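Fe-regulated protein B (Neisseria meningitidis, PDB 4AIP) transports iron across the outer membrane as a TonB-dependent transporter, and may, like relatives in its family, take it up as siderophore complexes. Local coordinates at residues K66-I71 with A549-Y554; D140-K145 with S217-D222; T171-D176 with D263-L268; W694-L697 with T701-V704. All coordinates share one frame; numbering follows the deposited sequence.

Contact 1 (K66-I71 with A549-Y554)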
loop_
_atom_site.group_PDB
_atom_site.type_symbol
_atom_site.label_atom_id
_atom_site.label_comp_id
_atom_site.label_asym_id
_atom_site.label_seq_id
_atom_site.Cartn_x
_atom_site.Cartn_y
_atom_site.Cartn_z
ATOM N N LYS B 66 -34.923 -3.329 26.385
ATOM C CA LYS B 66 -34.637 -2.032 25.829
ATOM C C LYS B 66 -33.148 -1.550 25.914
ATOM O O LYS B 66 -32.705 -0.736 25.106
ATOM C CB LYS B 66 -35.610 -1.052 26.425
ATOM C CG LYS B 66 -35.255 0.376 26.323
ATOM C CD LYS B 66 -36.095 1.142 27.319
ATOM C CE LYS B 66 -35.808 2.654 27.308
ATOM N NZ LYS B 66 -36.145 3.275 26.000
ATOM N N ILE B 67 -32.406 -2.085 26.870
ATOM C CA ILE B 67 -30.991 -1.823 26.991
ATOM C C ILE B 67 -30.381 -3.184 27.084
ATOM O O ILE B 67 -30.695 -3.952 27.997
ATOM C CB ILE B 67 -30.650 -0.955 28.262
ATOM C CG1 ILE B 67 -31.174 0.467 28.065
ATOM C CG2 ILE B 67 -29.168 -0.864 28.486
ATOM C CD1 ILE B 67 -31.241 1.285 29.367
ATOM N N ARG B 68 -29.549 -3.487 26.099
ATOM C CA ARG B 68 -28.835 -4.741 26.093
ATOM C C ARG B 68 -27.356 -4.397 26.090
ATOM O O ARG B 68 -26.800 -3.879 25.097
ATOM C CB ARG B 68 -29.265 -5.627 24.944
ATOM C CG ARG B 68 -29.714 -7.027 25.392
ATOM C CD ARG B 68 -30.764 -7.519 24.402
ATOM N NE ARG B 68 -31.014 -8.967 24.540
ATOM C CZ ARG B 68 -32.055 -9.607 23.974
ATOM N NH1 ARG B 68 -32.963 -8.926 23.259
ATOM N NH2 ARG B 68 -32.227 -10.924 24.171
ATOM N N THR B 69 -26.757 -4.611 27.258
ATOM C CA THR B 69 -25.376 -4.290 27.501
ATOM C C THR B 69 -24.566 -5.505 27.118
ATOM O O THR B 69 -24.913 -6.605 27.478
ATOM C CB THR B 69 -25.136 -3.866 29.004
ATOM O OG1 THR B 69 -25.827 -2.632 29.272
ATOM C CG2 THR B 69 -23.640 -3.675 29.306
ATOM N N ASN B 70 -23.458 -5.280 26.414
ATOM C CA ASN B 70 -22.480 -6.333 26.139
ATOM C C ASN B 70 -23.092 -7.505 25.434
ATOM O O ASN B 70 -22.968 -8.633 25.884
ATOM C CB ASN B 70 -21.812 -6.825 27.434
ATOM C CG ASN B 70 -20.777 -5.857 27.959
ATOM O OD1 ASN B 70 -20.586 -4.782 27.423
ATOM N ND2 ASN B 70 -20.088 -6.253 29.006
ATOM N N ILE B 71 -23.778 -7.215 24.339
ATOM C CA ILE B 71 -24.361 -8.247 23.485
ATOM C C ILE B 71 -23.260 -9.128 22.936
ATOM O O ILE B 71 -23.382 -10.334 22.887
ATOM C CB ILE B 71 -25.072 -7.619 22.286
ATOM C CG1 ILE B 71 -26.431 -7.102 22.681
ATOM C CG2 ILE B 71 -25.289 -8.599 21.176
ATOM C CD1 ILE B 71 -27.022 -6.331 21.561
ATOM N N ALA B 549 -33.623 -17.993 31.576
ATOM C CA ALA B 549 -33.764 -16.548 31.547
ATOM C C ALA B 549 -34.781 -16.152 30.505
ATOM O O ALA B 549 -35.024 -16.910 29.523
ATOM C CB ALA B 549 -32.465 -15.903 31.260
ATOM N N ALA B 550 -35.373 -14.968 30.703
ATOM C CA ALA B 550 -36.293 -14.455 29.728
ATOM C C ALA B 550 -36.483 -12.977 29.965
ATOM O O ALA B 550 -36.246 -12.472 31.100
ATOM C CB ALA B 550 -37.644 -15.233 29.804
ATOM N N ASN B 551 -36.880 -12.272 28.890
ATOM C CA ASN B 551 -37.026 -10.858 28.982
ATOM C C ASN B 551 -38.057 -10.545 27.946
ATOM O O ASN B 551 -38.227 -11.283 26.958
ATOM C CB ASN B 551 -35.697 -10.190 28.658
ATOM C CG ASN B 551 -35.238 -10.482 27.234
ATOM O OD1 ASN B 551 -35.708 -9.844 26.228
ATOM N ND2 ASN B 551 -34.362 -11.437 27.111
ATOM N N GLY B 552 -38.719 -9.416 28.139
ATOM C CA GLY B 552 -39.779 -8.962 27.225
ATOM C C GLY B 552 -39.865 -7.437 27.315
ATOM O O GLY B 552 -39.584 -6.835 28.371
ATOM N N SER B 553 -40.241 -6.833 26.196
ATOM C CA SER B 553 -40.367 -5.420 26.087
ATOM C C SER B 553 -41.565 -5.158 25.159
ATOM O O SER B 553 -41.734 -5.822 24.118
ATOM C CB SER B 553 -39.098 -4.783 25.475
ATOM O OG SER B 553 -38.148 -4.345 26.477
ATOM N N TYR B 554 -42.426 -4.233 25.591
ATOM C CA TYR B 554 -43.361 -3.562 24.691
ATOM C C TYR B 554 -43.071 -2.068 24.724
ATOM O O TYR B 554 -42.684 -1.516 25.772
ATOM C CB TYR B 554 -44.816 -3.871 25.048
ATOM C CG TYR B 554 -45.712 -3.810 23.808
ATOM C CD1 TYR B 554 -46.065 -2.576 23.255
ATOM C CD2 TYR B 554 -46.122 -4.972 23.134
ATOM C CE1 TYR B 554 -46.830 -2.484 22.125
ATOM C CE2 TYR B 554 -46.879 -4.883 21.983
ATOM C CZ TYR B 554 -47.219 -3.646 21.471
ATOM O OH TYR B 554 -47.977 -3.521 20.321
#
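N551 and S553, on barrel strand 548-563, face R68 on plug strand 67-73 and K66 just before it, a plug-to-barrel contact of the TonB-dependent transporter fold. At N551 the side chain leaves the backbone with CG between N and the carbonyl carbon (chi1 62°), which turns its amide to the arginine. OD1 lies over one face of the R68 guanidinium, 4.1 Å from R68 NH1, while N551 ND2 comes to 3.7 Å from R68 NH2. The two side chains cross at about a right angle and their flat groups stand 79° apart, and no hydrogen bond joins them. N551 OD1 is buried here with no polar partner in the model. The R68 chain is extended from CG to NE, and R68 NH1 forms a salt bridge with E590 OE2 of barrel strand 575-597. S553 points back inward, but its hydroxyl serves chiefly the plug residue before the segment, taking a hydrogen bond from the backbone N of S65. K66 NZ turns away to the carbonyls of K151 and A153. The K66 backbone N lies 3.4 Å from S553 OG, at too poor an angle for a hydrogen bond.

Contact 2 (D140-K145 with S217-D222)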
loop_
_atom_site.group_PDB
_atom_site.type_symbol
_atom_site.label_atom_id
_atom_site.label_comp_id
_atom_site.label_asym_id
_atom_site.label_seq_id
_atom_site.Cartn_x
_atom_site.Cartn_y
_atom_site.Cartn_z
ATOM N N ASP B 140 -16.021 -1.809 11.832
ATOM C CA ASP B 140 -15.438 -3.112 11.683
ATOM C C ASP B 140 -15.304 -3.721 13.088
ATOM O O ASP B 140 -14.664 -3.128 13.945
ATOM C CB ASP B 140 -14.047 -2.849 11.120
ATOM C CG ASP B 140 -13.291 -4.102 10.712
ATOM O OD1 ASP B 140 -13.349 -5.197 11.377
ATOM O OD2 ASP B 140 -12.574 -3.970 9.675
ATOM N N PRO B 141 -15.832 -4.930 13.308
ATOM C CA PRO B 141 -15.838 -5.503 14.660
ATOM C C PRO B 141 -14.448 -5.920 15.081
ATOM O O PRO B 141 -14.192 -6.224 16.276
ATOM C CB PRO B 141 -16.731 -6.755 14.519
ATOM C CG PRO B 141 -16.711 -7.082 13.033
ATOM C CD PRO B 141 -16.610 -5.724 12.345
ATOM N N ALA B 142 -13.542 -5.966 14.117
ATOM C CA ALA B 142 -12.150 -6.308 14.460
ATOM C C ALA B 142 -11.602 -5.240 15.415
ATOM O O ALA B 142 -10.856 -5.560 16.315
ATOM C CB ALA B 142 -11.284 -6.424 13.194
ATOM N N LEU B 143 -12.029 -3.985 15.253
ATOM C CA LEU B 143 -11.640 -2.920 16.202
ATOM C C LEU B 143 -12.245 -3.039 17.624
ATOM O O LEU B 143 -11.706 -2.453 18.598
ATOM C CB LEU B 143 -11.957 -1.544 15.618
ATOM C CG LEU B 143 -11.342 -1.240 14.262
ATOM C CD1 LEU B 143 -12.071 -0.074 13.569
ATOM C CD2 LEU B 143 -9.848 -0.919 14.431
ATOM N N VAL B 144 -13.338 -3.791 17.775
ATOM C CA VAL B 144 -14.181 -3.525 18.933
ATOM C C VAL B 144 -13.990 -4.516 20.049
ATOM O O VAL B 144 -13.570 -5.630 19.790
ATOM C CB VAL B 144 -15.714 -3.312 18.539
ATOM C CG1 VAL B 144 -15.831 -2.578 17.259
ATOM C CG2 VAL B 144 -16.415 -4.587 18.345
ATOM N N LYS B 145 -14.249 -4.116 21.293
ATOM C CA LYS B 145 -14.215 -5.079 22.386
ATOM C C LYS B 145 -15.571 -5.410 22.927
ATOM O O LYS B 145 -15.744 -6.465 23.479
ATOM C CB LYS B 145 -13.289 -4.655 23.522
ATOM C CG LYS B 145 -13.930 -3.929 24.642
ATOM C CD LYS B 145 -12.997 -2.892 25.225
ATOM C CE LYS B 145 -13.484 -2.379 26.563
ATOM N NZ LYS B 145 -13.376 -3.342 27.669
ATOM N N SER B 217 -3.135 -2.319 16.394
ATOM C CA SER B 217 -3.776 -3.376 15.641
ATOM C C SER B 217 -3.983 -2.911 14.259
ATOM O O SER B 217 -4.469 -1.778 14.045
ATOM C CB SER B 217 -5.123 -3.674 16.215
ATOM O OG SER B 217 -4.894 -4.171 17.510
ATOM N N TYR B 218 -3.561 -3.773 13.337
ATOM C CA TYR B 218 -3.853 -3.704 11.955
ATOM C C TYR B 218 -4.770 -4.924 11.577
ATOM O O TYR B 218 -4.431 -6.073 11.972
ATOM C CB TYR B 218 -2.543 -3.755 11.154
ATOM C CG TYR B 218 -2.806 -3.839 9.659
ATOM C CD1 TYR B 218 -3.427 -2.760 8.988
ATOM C CD2 TYR B 218 -2.498 -4.988 8.918
ATOM C CE1 TYR B 218 -3.700 -2.827 7.589
ATOM C CE2 TYR B 218 -2.764 -5.050 7.509
ATOM C CZ TYR B 218 -3.353 -3.965 6.877
ATOM O OH TYR B 218 -3.639 -3.976 5.535
ATOM N N ASN B 219 -5.846 -4.676 10.820
ATOM C CA ASN B 219 -6.687 -5.740 10.320
ATOM C C ASN B 219 -7.026 -5.571 8.862
ATOM O O ASN B 219 -7.361 -4.454 8.388
ATOM C CB ASN B 219 -7.986 -5.854 11.118
ATOM C CG ASN B 219 -7.736 -5.794 12.612
ATOM O OD1 ASN B 219 -7.306 -6.784 13.232
ATOM N ND2 ASN B 219 -7.942 -4.576 13.207
ATOM N N ARG B 220 -6.994 -6.677 8.140
ATOM C CA ARG B 220 -7.405 -6.579 6.754
ATOM C C ARG B 220 -8.325 -7.703 6.371
ATOM O O ARG B 220 -8.115 -8.845 6.816
ATOM C CB ARG B 220 -6.204 -6.537 5.867
ATOM C CG ARG B 220 -6.558 -6.145 4.485
ATOM C CD ARG B 220 -5.357 -6.284 3.524
ATOM N NE ARG B 220 -5.872 -6.383 2.171
ATOM C CZ ARG B 220 -5.109 -6.495 1.096
ATOM N NH1 ARG B 220 -3.786 -6.510 1.188
ATOM N NH2 ARG B 220 -5.687 -6.537 -0.085
ATOM N N ASN B 221 -9.347 -7.375 5.570
ATOM C CA ASN B 221 -10.328 -8.366 5.064
ATOM C C ASN B 221 -10.489 -8.105 3.598
ATOM O O ASN B 221 -11.162 -7.121 3.231
ATOM C CB ASN B 221 -11.683 -8.181 5.752
ATOM C CG ASN B 221 -12.627 -9.323 5.467
ATOM O OD1 ASN B 221 -12.199 -10.381 5.004
ATOM N ND2 ASN B 221 -13.923 -9.121 5.708
ATOM N N ASP B 222 -9.886 -8.960 2.757
ATOM C CA ASP B 222 -9.994 -8.805 1.289
ATOM C C ASP B 222 -11.081 -9.689 0.737
ATOM O O ASP B 222 -10.910 -10.917 0.661
ATOM C CB ASP B 222 -8.671 -9.140 0.595
ATOM C CG ASP B 222 -8.566 -8.524 -0.829
ATOM O OD1 ASP B 222 -9.387 -7.636 -1.172
ATOM O OD2 ASP B 222 -7.660 -8.920 -1.598
#
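In the lumen of this TonB-dependent transporter, where the plug meets the barrel wall, a tight plug turn sets A142 and L143 against N219 of strand 212-223. The A142 methyl sits over the flat of the N219 amide, almost directly above its centre: A142 CB is 3.7 Å from N219 CG, with N219 ND2 at 3.8 Å and N219 OD1 at 4.0 Å from the same methyl. The asparagine offers this surface because its CG stands anti to the carbonyl carbon, beside the backbone N (chi1 -46°). From the neighbouring position L143 reaches along with its CD2 branch, which ends 4.3 Å from N219 ND2. The L143 side chain also touches S250, M271 and D273 of the adjoining barrel strands.

The turn is held from within. D140 OD1 accepts from A142 N at 2.9 Å, an Asx turn with an N-H...O angle of 151°, and the backbone adds L143 N to D140 O and V144 N to P141 O. D140 N is itself tied to the wall through the carboxylate of D273.

No hydrogen bond links the two segments. The N219 amide spends an N-H on S250 OG, within the barrel, and presents a flat surface to the plug; the fit of A142 and L143 on N219 therefore rests on van der Waals contact, while a directional bond from plug to wall is made nearby, by D140 N to D273 OD2.

Contact 3 (T171-D176 with D263-L268)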
loop_
_atom_site.group_PDB
_atom_site.type_symbol
_atom_site.label_atom_id
_atom_site.label_comp_id
_atom_site.label_asym_id
_atom_site.label_seq_id
_atom_site.Cartn_x
_atom_site.Cartn_y
_atom_site.Cartn_z
ATOM N N THR B 171 -13.786 0.363 21.460
ATOM C CA THR B 171 -12.600 -0.222 20.860
ATOM C C THR B 171 -11.800 -1.017 21.912
ATOM O O THR B 171 -11.917 -0.831 23.133
ATOM C CB THR B 171 -11.720 0.835 20.224
ATOM O OG1 THR B 171 -11.450 1.829 21.232
ATOM C CG2 THR B 171 -12.454 1.464 19.058
ATOM N N VAL B 172 -10.982 -1.927 21.418
ATOM C CA VAL B 172 -10.235 -2.796 22.265
ATOM C C VAL B 172 -9.065 -2.082 22.952
ATOM O O VAL B 172 -8.518 -1.081 22.435
ATOM C CB VAL B 172 -9.753 -4.031 21.451
ATOM C CG1 VAL B 172 -9.010 -3.580 20.165
ATOM C CG2 VAL B 172 -8.844 -4.887 22.333
ATOM N N ASP B 173 -8.708 -2.612 24.123
ATOM C CA ASP B 173 -7.673 -2.071 24.926
ATOM C C ASP B 173 -6.576 -3.084 25.222
ATOM O O ASP B 173 -6.769 -4.313 25.166
ATOM C CB ASP B 173 -8.284 -1.629 26.255
ATOM C CG ASP B 173 -8.178 -0.176 26.481
ATOM O OD1 ASP B 173 -7.032 0.371 26.408
ATOM O OD2 ASP B 173 -9.268 0.407 26.746
ATOM N N ALA B 174 -5.442 -2.544 25.619
ATOM C CA ALA B 174 -4.341 -3.307 26.141
ATOM C C ALA B 174 -4.728 -4.388 27.161
ATOM O O ALA B 174 -4.365 -5.567 26.957
ATOM C CB ALA B 174 -3.281 -2.329 26.725
ATOM N N GLN B 175 -5.465 -4.026 28.220
ATOM C CA GLN B 175 -5.831 -5.019 29.240
ATOM C C GLN B 175 -6.721 -6.165 28.733
ATOM O O GLN B 175 -6.587 -7.324 29.198
ATOM C CB GLN B 175 -6.417 -4.387 30.494
ATOM C CG GLN B 175 -5.390 -3.592 31.310
ATOM C CD GLN B 175 -4.544 -4.425 32.294
ATOM O OE1 GLN B 175 -3.829 -5.361 31.910
ATOM N NE2 GLN B 175 -4.601 -4.047 33.576
ATOM N N ASP B 176 -7.599 -5.861 27.779
ATOM C CA ASP B 176 -8.326 -6.924 27.098
ATOM C C ASP B 176 -7.415 -7.901 26.360
ATOM O O ASP B 176 -7.661 -9.082 26.363
ATOM C CB ASP B 176 -9.372 -6.348 26.151
ATOM C CG ASP B 176 -10.045 -5.116 26.729
ATOM O OD1 ASP B 176 -10.330 -5.136 27.960
ATOM O OD2 ASP B 176 -10.246 -4.108 25.944
ATOM N N ASP B 263 -7.369 5.214 40.194
ATOM C CA ASP B 263 -8.612 5.932 40.163
ATOM C C ASP B 263 -8.627 6.978 39.046
ATOM O O ASP B 263 -9.615 7.649 38.800
ATOM C CB ASP B 263 -8.976 6.415 41.584
ATOM C CG ASP B 263 -9.588 5.276 42.464
ATOM O OD1 ASP B 263 -10.219 4.302 41.936
ATOM O OD2 ASP B 263 -9.432 5.342 43.702
ATOM N N HIS B 264 -7.536 7.064 38.310
ATOM C CA HIS B 264 -7.444 7.968 37.178
ATOM C C HIS B 264 -6.902 7.295 35.905
ATOM O O HIS B 264 -5.959 6.487 35.967
ATOM C CB HIS B 264 -6.521 9.124 37.549
ATOM C CG HIS B 264 -7.085 10.022 38.599
ATOM N ND1 HIS B 264 -7.137 9.675 39.941
ATOM C CD2 HIS B 264 -7.638 11.261 38.505
ATOM C CE1 HIS B 264 -7.700 10.660 40.622
ATOM N NE2 HIS B 264 -8.007 11.636 39.779
ATOM N N ARG B 265 -7.474 7.644 34.752
ATOM C CA ARG B 265 -6.986 7.132 33.485
ATOM C C ARG B 265 -7.151 8.095 32.295
ATOM O O ARG B 265 -8.259 8.610 32.079
ATOM C CB ARG B 265 -7.659 5.813 33.171
ATOM C CG ARG B 265 -7.106 5.154 31.849
ATOM C CD ARG B 265 -7.700 3.775 31.600
ATOM N NE ARG B 265 -7.198 3.142 30.372
ATOM C CZ ARG B 265 -5.980 2.602 30.202
ATOM N NH1 ARG B 265 -5.028 2.666 31.141
ATOM N NH2 ARG B 265 -5.686 2.051 29.038
ATOM N N ILE B 266 -6.072 8.301 31.512
ATOM C CA ILE B 266 -6.161 9.068 30.262
ATOM C C ILE B 266 -5.790 8.111 29.157
ATOM O O ILE B 266 -4.813 7.415 29.277
ATOM C CB ILE B 266 -5.249 10.299 30.226
ATOM C CG1 ILE B 266 -5.757 11.342 31.191
ATOM C CG2 ILE B 266 -5.267 10.970 28.881
ATOM C CD1 ILE B 266 -4.698 11.872 32.162
ATOM N N VAL B 267 -6.557 8.108 28.072
ATOM C CA VAL B 267 -6.296 7.265 26.943
ATOM C C VAL B 267 -6.308 8.080 25.663
ATOM O O VAL B 267 -7.214 8.885 25.424
ATOM C CB VAL B 267 -7.358 6.141 26.858
ATOM C CG1 VAL B 267 -7.084 5.266 25.660
ATOM C CG2 VAL B 267 -7.277 5.292 28.087
ATOM N N LEU B 268 -5.308 7.895 24.832
ATOM C CA LEU B 268 -5.338 8.570 23.544
ATOM C C LEU B 268 -5.340 7.516 22.449
ATOM O O LEU B 268 -4.486 6.569 22.476
ATOM C CB LEU B 268 -4.102 9.431 23.398
ATOM C CG LEU B 268 -4.250 10.874 22.993
ATOM C CD1 LEU B 268 -2.847 11.306 22.562
ATOM C CD2 LEU B 268 -5.206 11.156 21.873
#
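D173 and R265 form a salt bridge between the connection that leaves the plug, just ahead of helix 174-178, and strand 264-276 of the transporter's beta-barrel. It is the one charged link between the two segments, and a long one: R265 NH2 lies 3.4 Å from D173 OD1, and the hydrogen bond within it is weak, with an N-H...O angle of 135°. The oxygen comes to the edge of the guanidinium, near its plane, although the carboxylate and guanidinium planes are 63° apart. R265 spans the gap with CG anti to the backbone N (chi1 -176°) and a chain extended as far as NE. Its charge is shared, since NH2 also bridges to D213 OD2 and NH1 bonds to T258 OG1, so D173 is one of several partners that gather round this group.

No apolar contact is made between the two segments; L268, further along the strand, packs on L736 of the second subunit.

Hydrogen bonds to and within 171-176 hold the connection. From the neighbouring barrel strand 246-259, K254 NZ bonds to T171 OG1 and to the carbonyl oxygen of V172. D173 occupies the N-cap position, and D176, three residues on, reaches back to its backbone as in one half of a capping box: D173 N donates to D176 OD2 at 2.8 Å, on the anti side of that oxygen and tilted out of the carboxylate plane.

Contact 4 (W694-L697 with T701-V704)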
loop_
_atom_site.group_PDB
_atom_site.type_symbol
_atom_site.label_atom_id
_atom_site.label_comp_id
_atom_site.label_asym_id
_atom_site.label_seq_id
_atom_site.Cartn_x
_atom_site.Cartn_y
_atom_site.Cartn_z
ATOM N N TRP B 694 -12.902 -24.453 18.377
ATOM C CA TRP B 694 -11.983 -25.227 19.221
ATOM C C TRP B 694 -10.774 -24.551 19.744
ATOM O O TRP B 694 -10.214 -23.643 19.107
ATOM C CB TRP B 694 -11.764 -26.683 18.770
ATOM C CG TRP B 694 -10.604 -27.151 18.058
ATOM C CD1 TRP B 694 -10.277 -26.920 16.732
ATOM C CD2 TRP B 694 -9.635 -28.097 18.540
ATOM N NE1 TRP B 694 -9.089 -27.622 16.382
ATOM C CE2 TRP B 694 -8.678 -28.324 17.482
ATOM C CE3 TRP B 694 -9.413 -28.672 19.779
ATOM C CZ2 TRP B 694 -7.596 -29.168 17.609
ATOM C CZ3 TRP B 694 -8.314 -29.525 19.920
ATOM C CH2 TRP B 694 -7.410 -29.762 18.828
ATOM N N LYS B 695 -10.449 -24.965 20.955
ATOM C CA LYS B 695 -9.495 -24.317 21.752
ATOM C C LYS B 695 -8.527 -25.408 22.045
ATOM O O LYS B 695 -8.602 -26.025 23.123
ATOM C CB LYS B 695 -10.125 -23.824 23.061
ATOM C CG LYS B 695 -10.982 -22.555 22.985
ATOM C CD LYS B 695 -11.546 -22.259 24.356
ATOM C CE LYS B 695 -12.679 -21.260 24.269
ATOM N NZ LYS B 695 -12.156 -19.974 23.690
ATOM N N PRO B 696 -7.594 -25.653 21.122
ATOM C CA PRO B 696 -6.697 -26.797 21.187
ATOM C C PRO B 696 -5.742 -26.787 22.371
ATOM O O PRO B 696 -5.110 -27.796 22.658
ATOM C CB PRO B 696 -5.915 -26.673 19.879
ATOM C CG PRO B 696 -6.728 -25.726 19.000
ATOM C CD PRO B 696 -7.258 -24.774 19.992
ATOM N N LEU B 697 -5.638 -25.642 23.044
ATOM C CA LEU B 697 -4.659 -25.442 24.076
ATOM C C LEU B 697 -5.283 -25.371 25.444
ATOM O O LEU B 697 -4.570 -25.401 26.422
ATOM C CB LEU B 697 -3.769 -24.198 23.777
ATOM C CG LEU B 697 -2.777 -24.276 22.580
ATOM C CD1 LEU B 697 -2.061 -22.980 22.539
ATOM C CD2 LEU B 697 -1.723 -25.408 22.578
ATOM N N THR B 701 -6.067 -18.532 24.308
ATOM C CA THR B 701 -4.925 -18.024 23.519
ATOM C C THR B 701 -4.923 -18.573 22.097
ATOM O O THR B 701 -4.302 -18.005 21.209
ATOM C CB THR B 701 -3.506 -18.243 24.205
ATOM O OG1 THR B 701 -3.248 -19.649 24.392
ATOM C CG2 THR B 701 -3.363 -17.477 25.571
ATOM N N LEU B 702 -5.633 -19.662 21.868
ATOM C CA LEU B 702 -5.709 -20.187 20.525
ATOM C C LEU B 702 -7.104 -20.663 20.217
ATOM O O LEU B 702 -7.619 -21.519 20.892
ATOM C CB LEU B 702 -4.690 -21.302 20.346
ATOM C CG LEU B 702 -4.682 -22.059 19.018
ATOM C CD1 LEU B 702 -4.581 -21.115 17.777
ATOM C CD2 LEU B 702 -3.622 -23.196 19.002
ATOM N N ASN B 703 -7.691 -20.094 19.189
ATOM C CA ASN B 703 -9.063 -20.365 18.789
ATOM C C ASN B 703 -8.986 -20.751 17.334
ATOM O O ASN B 703 -8.385 -20.045 16.519
ATOM C CB ASN B 703 -9.976 -19.133 18.895
ATOM C CG ASN B 703 -10.455 -18.820 20.345
ATOM O OD1 ASN B 703 -11.093 -19.656 21.016
ATOM N ND2 ASN B 703 -10.205 -17.575 20.796
ATOM N N VAL B 704 -9.572 -21.887 17.016
ATOM C CA VAL B 704 -9.674 -22.326 15.652
ATOM C C VAL B 704 -11.163 -22.386 15.454
ATOM O O VAL B 704 -11.850 -23.045 16.206
ATOM C CB VAL B 704 -9.047 -23.756 15.496
ATOM C CG1 VAL B 704 -9.206 -24.270 14.081
ATOM C CG2 VAL B 704 -7.603 -23.692 15.866
#
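W694 and V704 form an antiparallel hydrogen-bonded pair at the closed end of a beta-hairpin of the barrel, joining strand 681-694 to strand 702-709. The backbone supplies two almost straight bonds, W694 N to V704 O and V704 N to W694 O, both 2.8 Å. Beyond them the backbones part, and K695 CA makes a CA-H...O contact of 3.5 Å with L702 O.

The polar contact lies on the side facing the plug. K695 and N703 run side by side, and K695 NZ donates to N703 OD1 at 2.9 Å, in the carbonyl plane on a lone pair. That lysine also forms a salt bridge with E79, while N693 ND2 is a second donor to N703 OD1.

Apolar side chains fill the other side. P696 bridges W694, V704 and L702: its CG sits 3.6 Å above the indole plane, over the ring centre, and 3.8 Å from V704 CG2, while P696 CD meets L702 CG. P696 and L702 also pack on F212 of a third subunit. L697 adds to this apolar group, its CG anti to the carbonyl carbon (chi1 -69°), which lays L697 CD1 3.8 Å from L702 CB.

From the N terminus the chain first passes 66-71, then 140-145 and 171-176, all before the barrel begins at strand 185-194. The loops then close in turn: 217-222 closes contact 2, 263-268 closes contact 3, and 549-554, far round the wall, closes contact 1. Contacts 2 and 3 cross, since their segments alternate, and both nest within the long loop of contact 1. Contacts 2 and 3 also touch, L143 O lying 3.0 Å from V172 N, a probable hydrogen bond, and strands 67-73 and 144-151 are neighbours in the plug sheet. Contacts 1 to 3 thus set the plug and its exit against separate strands of the wall. Contact 4 follows in series, a local hairpin within the barrel.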